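PDB 5O5C: putative decarboxylase involved in desferrioxamine biosynthesis from Erwinia amylovora, which probably decarboxylates lysine, using pyridoxal 5'-phosphate, in the pathway that makes the siderophore desferrioxamine E. Local coordinates for residues W151-I156 with A160-I165; R182-A187 with G292-V297; V209-L214 with S218-M223; D247-E252 with G282-L287; L390-R393 with A399-N402. All coordinates share one frame; numbering follows the deposited sequence.

Contact 1 of 5, residues W151-I156 with A160-I165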
# COMPACT_ATOMS: atom_id res chain seq x y z
N TRP B 151 17.09 -9.08 9.29
CA TRP B 151 17.99 -8.03 9.80
C TRP B 151 17.28 -7.06 10.77
O TRP B 151 17.84 -6.67 11.80
CB TRP B 151 18.63 -7.25 8.66
CG TRP B 151 19.48 -6.05 9.09
CD1 TRP B 151 20.80 -6.09 9.42
CD2 TRP B 151 19.08 -4.67 9.20
NE1 TRP B 151 21.24 -4.84 9.76
CE2 TRP B 151 20.22 -3.93 9.61
CE3 TRP B 151 17.87 -3.98 9.01
CZ2 TRP B 151 20.20 -2.54 9.85
CZ3 TRP B 151 17.84 -2.57 9.25
CH2 TRP B 151 19.02 -1.88 9.67
N THR B 152 16.07 -6.65 10.42
CA THR B 152 15.30 -5.77 11.32
C THR B 152 15.00 -6.49 12.63
O THR B 152 15.19 -5.96 13.72
CB THR B 152 14.02 -5.25 10.65
OG1 THR B 152 14.38 -4.57 9.46
CG2 THR B 152 13.38 -4.28 11.54
N LEU B 153 14.55 -7.70 12.53
CA LEU B 153 14.21 -8.45 13.73
C LEU B 153 15.44 -8.65 14.68
O LEU B 153 15.30 -8.65 15.92
CB LEU B 153 13.67 -9.80 13.38
CG LEU B 153 12.25 -9.86 12.82
CD1 LEU B 153 12.16 -11.22 12.21
CD2 LEU B 153 11.18 -9.69 13.89
N SER B 154 16.61 -8.81 14.08
CA SER B 154 17.87 -8.82 14.82
C SER B 154 18.12 -7.55 15.62
O SER B 154 18.70 -7.61 16.71
CB SER B 154 19.04 -9.05 13.89
OG SER B 154 20.22 -9.21 14.61
N ARG B 155 17.66 -6.41 15.11
CA ARG B 155 17.90 -5.14 15.77
C ARG B 155 16.87 -4.90 16.83
O ARG B 155 17.18 -4.24 17.83
CB ARG B 155 17.85 -4.04 14.75
CG ARG B 155 18.91 -4.20 13.68
CD ARG B 155 20.05 -3.40 14.11
NE ARG B 155 21.21 -3.46 13.26
CZ ARG B 155 22.11 -2.49 13.22
NH1 ARG B 155 21.95 -1.38 13.93
NH2 ARG B 155 23.20 -2.65 12.51
N ILE B 156 15.64 -5.39 16.62
CA ILE B 156 14.60 -5.28 17.64
C ILE B 156 14.93 -6.17 18.83
O ILE B 156 14.63 -5.81 19.99
CB ILE B 156 13.23 -5.68 17.10
CG1 ILE B 156 12.69 -4.61 16.17
CG2 ILE B 156 12.20 -5.92 18.21
CD1 ILE B 156 11.64 -5.17 15.20
N ALA B 160 13.90 -16.20 18.56
CA ALA B 160 14.10 -17.10 17.44
C ALA B 160 12.94 -17.25 16.45
O ALA B 160 13.09 -16.86 15.29
CB ALA B 160 14.56 -18.44 17.94
N GLY B 161 11.77 -17.74 16.86
CA GLY B 161 10.66 -17.96 15.88
C GLY B 161 9.84 -16.76 15.39
O GLY B 161 8.65 -16.90 14.98
N ALA B 162 10.44 -15.57 15.43
CA ALA B 162 9.81 -14.35 14.96
C ALA B 162 9.85 -14.18 13.46
O ALA B 162 10.70 -14.78 12.74
CB ALA B 162 10.42 -13.15 15.65
N ASP B 163 8.97 -13.31 12.97
CA ASP B 163 8.89 -13.01 11.53
C ASP B 163 8.19 -11.68 11.26
O ASP B 163 7.65 -11.03 12.17
CB ASP B 163 8.13 -14.14 10.85
CG ASP B 163 8.44 -14.27 9.35
OD1 ASP B 163 9.13 -13.45 8.73
OD2 ASP B 163 7.93 -15.24 8.78
N GLY B 164 8.17 -11.27 9.99
CA GLY B 164 7.40 -10.07 9.61
C GLY B 164 7.13 -9.92 8.14
O GLY B 164 7.46 -10.79 7.36
N ILE B 165 6.57 -8.78 7.77
CA ILE B 165 6.15 -8.57 6.41
C ILE B 165 6.18 -7.07 6.09
O ILE B 165 6.03 -6.25 6.97
CB ILE B 165 4.76 -9.20 6.23
CG1 ILE B 165 4.22 -8.95 4.85
CG2 ILE B 165 3.78 -8.69 7.26
CD1 ILE B 165 4.80 -9.84 3.81

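Contact 2 of 5, residues R182-A187 with G292-V297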
# COMPACT_ATOMS: atom_id res chain seq x y z
N ARG B 182 -6.72 -9.41 18.54
CA ARG B 182 -8.09 -9.87 18.50
C ARG B 182 -8.18 -11.37 18.24
O ARG B 182 -8.75 -12.10 19.07
CB ARG B 182 -8.91 -9.13 17.44
CG ARG B 182 -10.39 -9.44 17.44
CD ARG B 182 -11.06 -8.95 16.17
NE ARG B 182 -10.70 -9.83 15.04
CZ ARG B 182 -11.14 -9.71 13.80
NH1 ARG B 182 -12.00 -8.76 13.44
NH2 ARG B 182 -10.72 -10.58 12.90
N ASP B 183 -7.68 -11.83 17.08
CA ASP B 183 -7.79 -13.25 16.74
C ASP B 183 -7.03 -14.20 17.62
O ASP B 183 -7.57 -15.23 17.99
CB ASP B 183 -7.48 -13.56 15.28
CG ASP B 183 -8.51 -12.98 14.33
OD1 ASP B 183 -9.35 -12.18 14.74
OD2 ASP B 183 -8.44 -13.32 13.16
N SER B 184 -5.81 -13.88 18.02
CA SER B 184 -5.10 -14.78 18.98
C SER B 184 -5.79 -14.94 20.34
O SER B 184 -5.72 -16.03 20.97
CB SER B 184 -3.71 -14.29 19.24
OG SER B 184 -3.80 -13.11 20.03
N TRP B 185 -6.41 -13.86 20.81
CA TRP B 185 -7.14 -13.89 22.07
C TRP B 185 -8.32 -14.83 21.92
O TRP B 185 -8.54 -15.70 22.76
CB TRP B 185 -7.65 -12.52 22.49
CG TRP B 185 -8.44 -12.59 23.76
CD1 TRP B 185 -9.76 -12.88 23.89
CD2 TRP B 185 -7.95 -12.37 25.09
NE1 TRP B 185 -10.13 -12.85 25.21
CE2 TRP B 185 -9.04 -12.56 25.97
CE3 TRP B 185 -6.69 -12.04 25.62
CZ2 TRP B 185 -8.92 -12.43 27.36
CZ3 TRP B 185 -6.56 -11.91 27.00
CH2 TRP B 185 -7.68 -12.10 27.86
N CYS B 186 -9.10 -14.64 20.85
CA CYS B 186 -10.22 -15.53 20.59
C CYS B 186 -9.83 -17.02 20.52
O CYS B 186 -10.61 -17.86 20.98
CB CYS B 186 -10.96 -15.17 19.31
SG CYS B 186 -12.50 -16.11 19.19
N ALA B 187 -8.66 -17.35 19.96
CA ALA B 187 -8.20 -18.78 19.86
C ALA B 187 -7.73 -19.44 21.17
O ALA B 187 -7.71 -20.69 21.32
CB ALA B 187 -7.11 -18.90 18.82
N GLY B 292 -2.26 -11.67 30.78
CA GLY B 292 -2.28 -12.38 29.46
C GLY B 292 -2.46 -11.55 28.19
O GLY B 292 -2.93 -12.07 27.14
N MET B 293 -2.12 -10.28 28.25
CA MET B 293 -2.44 -9.36 27.15
C MET B 293 -1.39 -9.32 26.06
O MET B 293 -0.24 -9.56 26.31
CB MET B 293 -2.67 -7.95 27.67
CG MET B 293 -3.97 -7.84 28.44
SD MET B 293 -4.43 -6.15 28.65
CE MET B 293 -3.25 -5.55 29.85
N TRP B 294 -1.81 -8.97 24.84
CA TRP B 294 -0.94 -8.81 23.71
C TRP B 294 -0.25 -7.45 23.90
O TRP B 294 -0.93 -6.48 24.21
CB TRP B 294 -1.76 -8.81 22.41
CG TRP B 294 -0.97 -8.67 21.15
CD1 TRP B 294 -0.35 -7.53 20.66
CD2 TRP B 294 -0.68 -9.70 20.23
NE1 TRP B 294 0.29 -7.82 19.47
CE2 TRP B 294 0.09 -9.13 19.18
CE3 TRP B 294 -1.03 -11.04 20.17
CZ2 TRP B 294 0.51 -9.87 18.08
CZ3 TRP B 294 -0.62 -11.75 19.13
CH2 TRP B 294 0.16 -11.18 18.08
N MET B 295 1.07 -7.42 23.76
CA MET B 295 1.81 -6.18 23.70
C MET B 295 2.19 -5.84 22.27
O MET B 295 2.95 -6.56 21.59
CB MET B 295 3.05 -6.19 24.57
CG MET B 295 3.54 -4.80 24.93
SD MET B 295 5.23 -4.84 25.56
CE MET B 295 5.62 -3.11 25.70
N HIS B 296 1.66 -4.72 21.81
CA HIS B 296 2.05 -4.21 20.54
C HIS B 296 2.88 -2.95 20.73
O HIS B 296 2.47 -2.02 21.43
CB HIS B 296 0.83 -3.94 19.70
CG HIS B 296 1.14 -3.19 18.46
ND1 HIS B 296 2.01 -3.68 17.52
CD2 HIS B 296 0.73 -1.97 18.02
CE1 HIS B 296 2.06 -2.84 16.52
NE2 HIS B 296 1.34 -1.77 16.81
N VAL B 297 4.07 -2.93 20.15
CA VAL B 297 4.86 -1.70 20.17
C VAL B 297 4.68 -0.96 18.85
O VAL B 297 5.01 -1.51 17.80
CB VAL B 297 6.33 -1.99 20.49
CG1 VAL B 297 7.22 -0.79 20.24
CG2 VAL B 297 6.41 -2.37 21.94

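Contact 3 of 5, residues V209-L214 with S218-M223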
# COMPACT_ATOMS: atom_id res chain seq x y z
N VAL B 209 -8.91 -2.70 24.50
CA VAL B 209 -7.50 -2.37 24.17
C VAL B 209 -7.10 -1.07 24.84
O VAL B 209 -7.87 -0.13 24.88
CB VAL B 209 -7.29 -2.25 22.66
CG1 VAL B 209 -5.91 -1.72 22.30
CG2 VAL B 209 -7.58 -3.60 21.99
N PHE B 210 -5.89 -1.02 25.36
CA PHE B 210 -5.42 0.16 26.08
C PHE B 210 -4.35 0.84 25.26
O PHE B 210 -3.41 0.20 24.79
CB PHE B 210 -4.87 -0.21 27.46
CG PHE B 210 -5.84 -0.94 28.31
CD1 PHE B 210 -5.94 -2.32 28.22
CD2 PHE B 210 -6.67 -0.27 29.19
CE1 PHE B 210 -6.86 -3.01 28.97
CE2 PHE B 210 -7.58 -0.96 29.97
CZ PHE B 210 -7.67 -2.34 29.86
N THR B 211 -4.49 2.16 25.11
CA THR B 211 -3.47 2.98 24.48
C THR B 211 -3.38 4.31 25.14
O THR B 211 -4.32 4.77 25.78
CB THR B 211 -3.77 3.33 23.00
OG1 THR B 211 -5.07 3.90 22.87
CG2 THR B 211 -3.69 2.18 22.17
N SER B 212 -2.24 4.96 24.95
CA SER B 212 -2.04 6.33 25.40
C SER B 212 -2.97 7.28 24.63
O SER B 212 -3.21 7.11 23.43
CB SER B 212 -0.57 6.75 25.20
OG SER B 212 -0.29 8.01 25.76
N LYS B 213 -3.52 8.27 25.31
CA LYS B 213 -4.21 9.38 24.65
C LYS B 213 -3.37 10.05 23.54
O LYS B 213 -3.93 10.64 22.66
CB LYS B 213 -4.59 10.46 25.68
CG LYS B 213 -5.69 10.06 26.63
CD LYS B 213 -5.81 11.03 27.81
CE LYS B 213 -7.11 10.76 28.56
NZ LYS B 213 -7.40 11.71 29.66
N LEU B 214 -2.03 9.93 23.59
CA LEU B 214 -1.15 10.41 22.52
C LEU B 214 -0.72 9.40 21.48
O LEU B 214 0.25 9.66 20.72
CB LEU B 214 0.10 11.06 23.14
CG LEU B 214 -0.12 12.13 24.19
CD1 LEU B 214 1.20 12.58 24.78
CD2 LEU B 214 -0.80 13.35 23.61
N SER B 218 -4.67 5.66 13.99
CA SER B 218 -4.75 4.31 13.34
C SER B 218 -5.21 3.14 14.23
O SER B 218 -5.96 2.25 13.74
CB SER B 218 -3.47 3.96 12.56
OG SER B 218 -2.30 3.98 13.32
N ILE B 219 -4.86 3.19 15.53
CA ILE B 219 -5.34 2.22 16.53
C ILE B 219 -6.87 2.16 16.62
O ILE B 219 -7.45 1.11 16.39
CB ILE B 219 -4.72 2.41 17.93
CG1 ILE B 219 -3.17 2.33 17.91
CG2 ILE B 219 -5.29 1.40 18.92
CD1 ILE B 219 -2.59 1.16 17.14
N GLN B 220 -7.49 3.28 16.96
CA GLN B 220 -8.93 3.46 16.90
C GLN B 220 -9.57 3.17 15.52
O GLN B 220 -10.57 2.53 15.47
CB GLN B 220 -9.31 4.88 17.33
CG GLN B 220 -9.22 5.17 18.83
CD GLN B 220 -7.85 5.60 19.26
OE1 GLN B 220 -6.90 5.52 18.46
NE2 GLN B 220 -7.72 6.03 20.53
N LYS B 221 -8.98 3.64 14.42
CA LYS B 221 -9.46 3.32 13.06
C LYS B 221 -9.42 1.82 12.83
O LYS B 221 -10.35 1.24 12.24
CB LYS B 221 -8.65 4.03 11.97
CG LYS B 221 -8.66 5.57 12.01
CD LYS B 221 -7.75 6.18 10.94
CE LYS B 221 -8.33 7.48 10.38
NZ LYS B 221 -7.36 8.35 9.65
N SER B 222 -8.37 1.17 13.31
CA SER B 222 -8.22 -0.26 13.12
C SER B 222 -9.30 -1.03 13.87
O SER B 222 -9.83 -1.97 13.31
CB SER B 222 -6.86 -0.79 13.55
OG SER B 222 -5.82 -0.21 12.82
N MET B 223 -9.61 -0.64 15.12
CA MET B 223 -10.69 -1.28 15.91
C MET B 223 -12.05 -1.01 15.32
O MET B 223 -12.94 -1.86 15.46
CB MET B 223 -10.70 -0.84 17.36
CG MET B 223 -9.46 -0.98 18.16
SD MET B 223 -8.63 -2.55 18.14
CE MET B 223 -9.84 -3.53 18.96

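Contact 4 of 5, residues D247-E252 with G282-L287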
# COMPACT_ATOMS: atom_id res chain seq x y z
N ASP B 247 0.89 3.41 36.15
CA ASP B 247 -0.08 3.50 37.28
C ASP B 247 -1.49 3.71 36.74
O ASP B 247 -2.45 3.04 37.22
CB ASP B 247 0.24 4.64 38.27
CG ASP B 247 1.56 4.43 39.03
OD1 ASP B 247 2.08 3.29 39.12
OD2 ASP B 247 2.09 5.43 39.56
N CYS B 248 -1.63 4.62 35.77
CA CYS B 248 -2.94 4.88 35.20
C CYS B 248 -3.42 3.68 34.36
O CYS B 248 -4.61 3.47 34.26
CB CYS B 248 -2.94 6.14 34.32
SG CYS B 248 -2.56 7.68 35.19
N LEU B 249 -2.49 2.96 33.71
CA LEU B 249 -2.84 1.74 32.94
C LEU B 249 -3.40 0.69 33.90
O LEU B 249 -4.46 0.11 33.63
CB LEU B 249 -1.62 1.14 32.26
CG LEU B 249 -1.78 -0.17 31.45
CD1 LEU B 249 -2.88 -0.06 30.39
CD2 LEU B 249 -0.49 -0.70 30.81
N LYS B 250 -2.67 0.48 35.01
CA LYS B 250 -3.05 -0.48 36.08
C LYS B 250 -4.49 -0.15 36.46
O LYS B 250 -5.42 -0.98 36.30
CB LYS B 250 -2.05 -0.36 37.26
CG LYS B 250 -1.99 -1.52 38.26
CD LYS B 250 -0.67 -1.53 39.06
CE LYS B 250 -0.45 -0.24 39.86
NZ LYS B 250 0.72 -0.29 40.79
N GLN B 251 -4.71 1.11 36.82
CA GLN B 251 -6.06 1.61 37.16
C GLN B 251 -7.10 1.35 36.08
O GLN B 251 -8.26 0.98 36.36
CB GLN B 251 -5.99 3.11 37.49
CG GLN B 251 -5.29 3.39 38.81
CD GLN B 251 -6.10 2.90 40.00
OE1 GLN B 251 -5.88 1.80 40.52
NE2 GLN B 251 -7.06 3.70 40.42
N GLU B 252 -6.72 1.57 34.83
CA GLU B 252 -7.67 1.29 33.72
C GLU B 252 -8.00 -0.16 33.56
O GLU B 252 -9.14 -0.50 33.30
CB GLU B 252 -7.19 1.86 32.40
CG GLU B 252 -7.97 3.08 31.96
CD GLU B 252 -7.53 4.34 32.61
OE1 GLU B 252 -6.43 4.31 33.21
OE2 GLU B 252 -8.25 5.36 32.47
N GLY B 282 9.23 -1.75 29.25
CA GLY B 282 9.40 -2.74 30.31
C GLY B 282 8.22 -2.87 31.25
O GLY B 282 7.69 -3.94 31.43
N ALA B 283 7.78 -1.76 31.82
CA ALA B 283 6.63 -1.78 32.72
C ALA B 283 5.32 -2.27 32.05
O ALA B 283 4.61 -3.12 32.57
CB ALA B 283 6.45 -0.43 33.32
N ILE B 284 5.04 -1.75 30.86
CA ILE B 284 3.88 -2.19 30.11
C ILE B 284 3.89 -3.70 29.85
O ILE B 284 2.85 -4.31 29.87
CB ILE B 284 3.70 -1.37 28.82
CG1 ILE B 284 3.40 0.08 29.19
CG2 ILE B 284 2.53 -1.91 28.02
CD1 ILE B 284 3.45 1.07 28.06
N SER B 285 5.05 -4.26 29.55
CA SER B 285 5.20 -5.66 29.19
C SER B 285 4.98 -6.59 30.41
O SER B 285 4.49 -7.69 30.24
CB SER B 285 6.60 -5.89 28.61
OG SER B 285 6.87 -7.26 28.41
N GLU B 286 5.36 -6.14 31.61
CA GLU B 286 5.05 -6.84 32.88
C GLU B 286 3.51 -6.84 33.17
O GLU B 286 2.90 -7.87 33.48
CB GLU B 286 5.82 -6.23 34.07
CG GLU B 286 7.16 -5.56 33.74
CD GLU B 286 8.10 -5.39 34.92
OE1 GLU B 286 7.61 -5.31 36.08
OE2 GLU B 286 9.33 -5.30 34.69
N LEU B 287 2.88 -5.69 33.00
CA LEU B 287 1.44 -5.63 33.17
C LEU B 287 0.76 -6.58 32.17
O LEU B 287 -0.13 -7.37 32.54
CB LEU B 287 0.92 -4.19 33.03
CG LEU B 287 -0.47 -3.93 33.61
CD1 LEU B 287 -0.60 -2.55 34.23
CD2 LEU B 287 -1.57 -4.14 32.59

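Contact 5 of 5, residues L390-R393 with A399-N402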
# COMPACT_ATOMS: atom_id res chain seq x y z
N LEU B 390 19.07 -2.03 -0.73
CA LEU B 390 20.13 -1.25 -1.36
C LEU B 390 20.70 -0.16 -0.45
O LEU B 390 21.87 0.17 -0.58
CB LEU B 390 19.74 -0.68 -2.72
CG LEU B 390 19.50 -1.73 -3.82
CD1 LEU B 390 18.79 -1.08 -4.99
CD2 LEU B 390 20.71 -2.47 -4.33
N THR B 391 19.92 0.38 0.48
CA THR B 391 20.47 1.35 1.41
C THR B 391 21.56 0.71 2.27
O THR B 391 22.67 1.26 2.37
CB THR B 391 19.38 2.02 2.27
OG1 THR B 391 18.49 2.80 1.42
CG2 THR B 391 19.99 2.90 3.30
N LEU B 392 21.27 -0.43 2.87
CA LEU B 392 22.25 -1.10 3.72
C LEU B 392 23.49 -1.56 2.94
O LEU B 392 24.65 -1.37 3.37
CB LEU B 392 21.56 -2.26 4.41
CG LEU B 392 20.44 -1.78 5.33
CD1 LEU B 392 19.36 -2.80 5.55
CD2 LEU B 392 21.05 -1.32 6.62
N ARG B 393 23.24 -2.09 1.73
CA ARG B 393 24.31 -2.55 0.90
C ARG B 393 25.26 -1.39 0.50
O ARG B 393 26.48 -1.56 0.62
CB ARG B 393 23.74 -3.28 -0.32
CG ARG B 393 24.83 -3.91 -1.21
CD ARG B 393 25.65 -4.98 -0.50
NE ARG B 393 24.76 -5.88 0.26
CZ ARG B 393 25.04 -6.46 1.43
NH1 ARG B 393 26.22 -6.29 2.04
NH2 ARG B 393 24.11 -7.20 2.01
N ALA B 399 25.79 4.62 8.59
CA ALA B 399 25.43 5.87 7.91
C ALA B 399 24.00 6.33 8.33
O ALA B 399 23.79 7.49 8.52
CB ALA B 399 25.54 5.72 6.42
N LEU B 400 23.05 5.41 8.50
CA LEU B 400 21.69 5.78 8.96
C LEU B 400 21.63 6.29 10.40
O LEU B 400 20.93 7.25 10.73
CB LEU B 400 20.74 4.60 8.75
CG LEU B 400 20.49 4.18 7.28
CD1 LEU B 400 19.76 2.86 7.16
CD2 LEU B 400 19.68 5.23 6.60
N GLY B 401 22.39 5.63 11.25
CA GLY B 401 22.50 5.96 12.66
C GLY B 401 23.18 7.28 12.89
O GLY B 401 22.82 7.97 13.83
N ASN B 402 24.16 7.61 12.05
CA ASN B 402 24.88 8.89 12.10
C ASN B 402 23.94 10.03 11.82
O ASN B 402 23.96 11.02 12.52
CB ASN B 402 26.07 8.97 11.11
CG ASN B 402 27.25 8.10 11.52
OD1 ASN B 402 27.44 7.79 12.69
ND2 ASN B 402 28.04 7.68 10.52

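Contact 1 of 5, residues W151-I156 with A160-I165
Asp163 OD1 is gripped by several groups. The backbone N of Gly164 donates to Asp163 OD1 over 2.7 Å with an N-H...O angle of 144°. This donor lies above the carboxylate plane, 40° out of it. Lys375 adds a salt bridge to OD1, and Gln146 NE2, earlier on helix 140-156, a hydrogen bond. These bonds tie the carboxylate to Lys375 and to the preceding turns of the helix. Its CB points away from residues 151-156, and toward them Asp163 offers its backbone. Leu153 is the side chain that reaches across. Its CG lies anti to the carbonyl carbon (chi1 -74°), which sends both methyls toward Ala162 and Asp163, where the strand begins. Leu153 CD1 lies 3.8 Å from Asp163 CA and 3.9 Å from Ala162 O. Leu153 CD2 lies 4.0 Å from Ala162 CB. The contact is small, with one leucine laid against an extended backbone. Phe342 of strand 339-343 also touches Leu153. The end of helix 140-156 thus packs on the start of the very next strand. Strand 163-167 is an outermost strand of the seven-stranded sheet, beside antiparallel strand 339-343, as in the large domain of fold type I pyridoxal phosphate enzymes.

Contact 2 of 5, residues R182-A187 with G292-V297
Ser184 and Trp294 make one half of this contact, and Trp185 and Gly292 the other. Ser184 OG sits 3.5 Å from Trp294 CE3 and approaches the ring obliquely. Ser184 CB follows at 4.0 Å from Trp294 CZ3. A chi1 of 71° folds the serine hydroxyl back over its own helix. From there it hydrogen-bonds back to Leu180 O, with Ala181 O a second acceptor nearby. The indole therefore meets a hydroxyl whose polar needs are met within the helix. Trp294, like Trp185, extends anti to its own N (chi1 -179° in Trp294), which carries the benzo ring out to the helix. Its NE1 is tied to Ser323 OG, which probably limits rotation of the indole. The ring edge of Trp185 reaches the loop before the strand, where Trp185 CZ3 lies 3.6 Å from Gly292 O, near the ring plane. Gly292 has positive phi and is the C-prime residue of the Schellman motif that ends helix 281-290. Just before Ser184 in helix 170-189, Arg182 holds Asp183 side-on, with Arg182 NE and NH2 both bonded to Asp183 OD1, NE at 2.7 Å. Arg182 also reaches Ala224 O and Ile225 O of the second subunit. Around the contact, Trp185 stacks on His189, meets Trp207 edge-to-face and touches Ile262 and Val264 of strand 262-269. Helix 170-189 thus packs against the start of strand 294-299 and its neighbour strand, while Met293 and Met295 pack on helix 281-290.

Contact 3 of 5, residues V209-L214 with S218-M223
Thr211 and Ile219 form the tight part of this contact. Thr211 CG2 and Ile219 CG2 meet at 3.7 Å, and the two side chains run past each other in opposite directions. With chi1 at -57°, Ile219 CG1 lies beside the backbone N and CG2 is anti to it, reaching the strand. A second apolar pair lies further back along the strand. Val209 CG2 touches Met223 CE at 3.8 Å and Met223 SD at 4.1 Å. The methionine is bent at both chi2 and chi3, which brings its methyl down onto the valine. Met178 of helix 170-189 touches both partners of this pair. The loose side belongs to Gln220, which is partly exposed. Gln220 NE2 stays 4.1 Å from Thr211 OG1, too far for a hydrogen bond, and Tyr230 and Val233 lie beside its chain. The strand and the helix run nearly antiparallel (158°), as the first two elements of the beta-alpha-beta unit 207-212, 218-225 and 233-236. In the first turn of the helix, Ser218 O takes both Ser222 N and Ser222 OG, from opposite faces of its plane. Ser218 touches the cofactor, and its OG bonds to His216 ND1 and Asn174 ND2. The chemistry divides accordingly: apolar packing joins helix to strand, while Ser218, at the helix start, lines the pyridoxal phosphate pocket.

Contact 4 of 5, residues D247-E252 with G282-L287
Leu287 and Leu249 carry this contact, and Lys250 adds its backbone and CB. The two leucines meet branch against branch, and their side chains cross at a slant. Leu249 CG lies 3.8 Å from Leu287 CD1, and Leu249 CD2 lies 4.0 Å from Leu287 CD2. Leu287 extends anti to its backbone N, chi1 -162°, so that CD1 comes up against the backbone of the other helix. There Leu287 CD1 is 3.7 Å from Lys250 CA and 4.0 Å from Lys250 CB. The rest of Lys250 leads away from Leu287, in an exposed position at the edge of the contact. Helices 246-258 and 281-290 run side by side on one face of the large sheet. The axes of segments 247-252 and 282-287 come within 10.8 Å and cross at -19°. Strand 262-269 follows the first helix in the chain, and strand 294-299 follows the second, in the alternating alpha/beta pattern of the pyridoxal phosphate fold. Val266 of the sheet touches both Leu249 and Ile284. Ile284 gives a looser contact, with Ile284 CG2 4.3 Å from Leu249 CD2. Met244 rests on the same two side chains from the loop before helix 246-258.

Contact 5 of 5, residues L390-R393 with A399-N402
Thr391 and Leu400 make the first shell. The methyl of Thr391, CG2, lies 3.9 Å from Leu400 CD1 and 4.1 Å from Leu400 CD2, so it faces both branches of the leucine. The two side chains cross at about a right angle. Leu392 comes in beside them more loosely, with Leu392 CD2 at 4.4 Å from Leu400 CD1. All three residues are buried, and the contact is apolar. The rotation of Thr391 explains how a polar residue fits here. With chi1 at -65°, OG1 stands beside its backbone N and CG2 is turned toward Leu400. OG1 then hydrogen-bonds to Lys387 O, one turn back in the helix, and to Gln334 NE2. These bonds satisfy the hydroxyl and probably fix the direction of the methyl. Leu400 is backed by Val307, Phe332 and Phe333, and Thr391 by Val115 and Pro117. Further out, Arg393 forms a cation-pi contact with Trp389 and a salt bridge through NE to Glu89 of the second subunit. Leu76 of the second subunit packs on Leu392, and Phe27 of that subunit packs on Ala399. The contact thus closes the bend between helix 385-394 and helix 397-420, next to helix 116-128, and the second subunit packs against both helices.

Contacts 2, 3 and 4 form one cluster on the large sheet. Contact 4 is about 16 Å from both contact 2 and contact 3, centre to centre. Phe210 and Met293 join the three: Phe210 CB is 3.5 Å from Leu249 CD1, and Met293 CE is 3.5 Å from Leu287 CD2. Contact 3 is the one nearest the cofactor, since Ser218 lines its pocket and the Ile219 side chain is about 7 Å from pyridoxal phosphate. Contact 1 reaches the same sheet at its outermost strand 163-167. It touches contact 5 through Trp151 CZ2 and Leu392 CD2, 3.6 Å apart, and both meet the second subunit. Contact 5 is about 32 Å from contact 3, between centres.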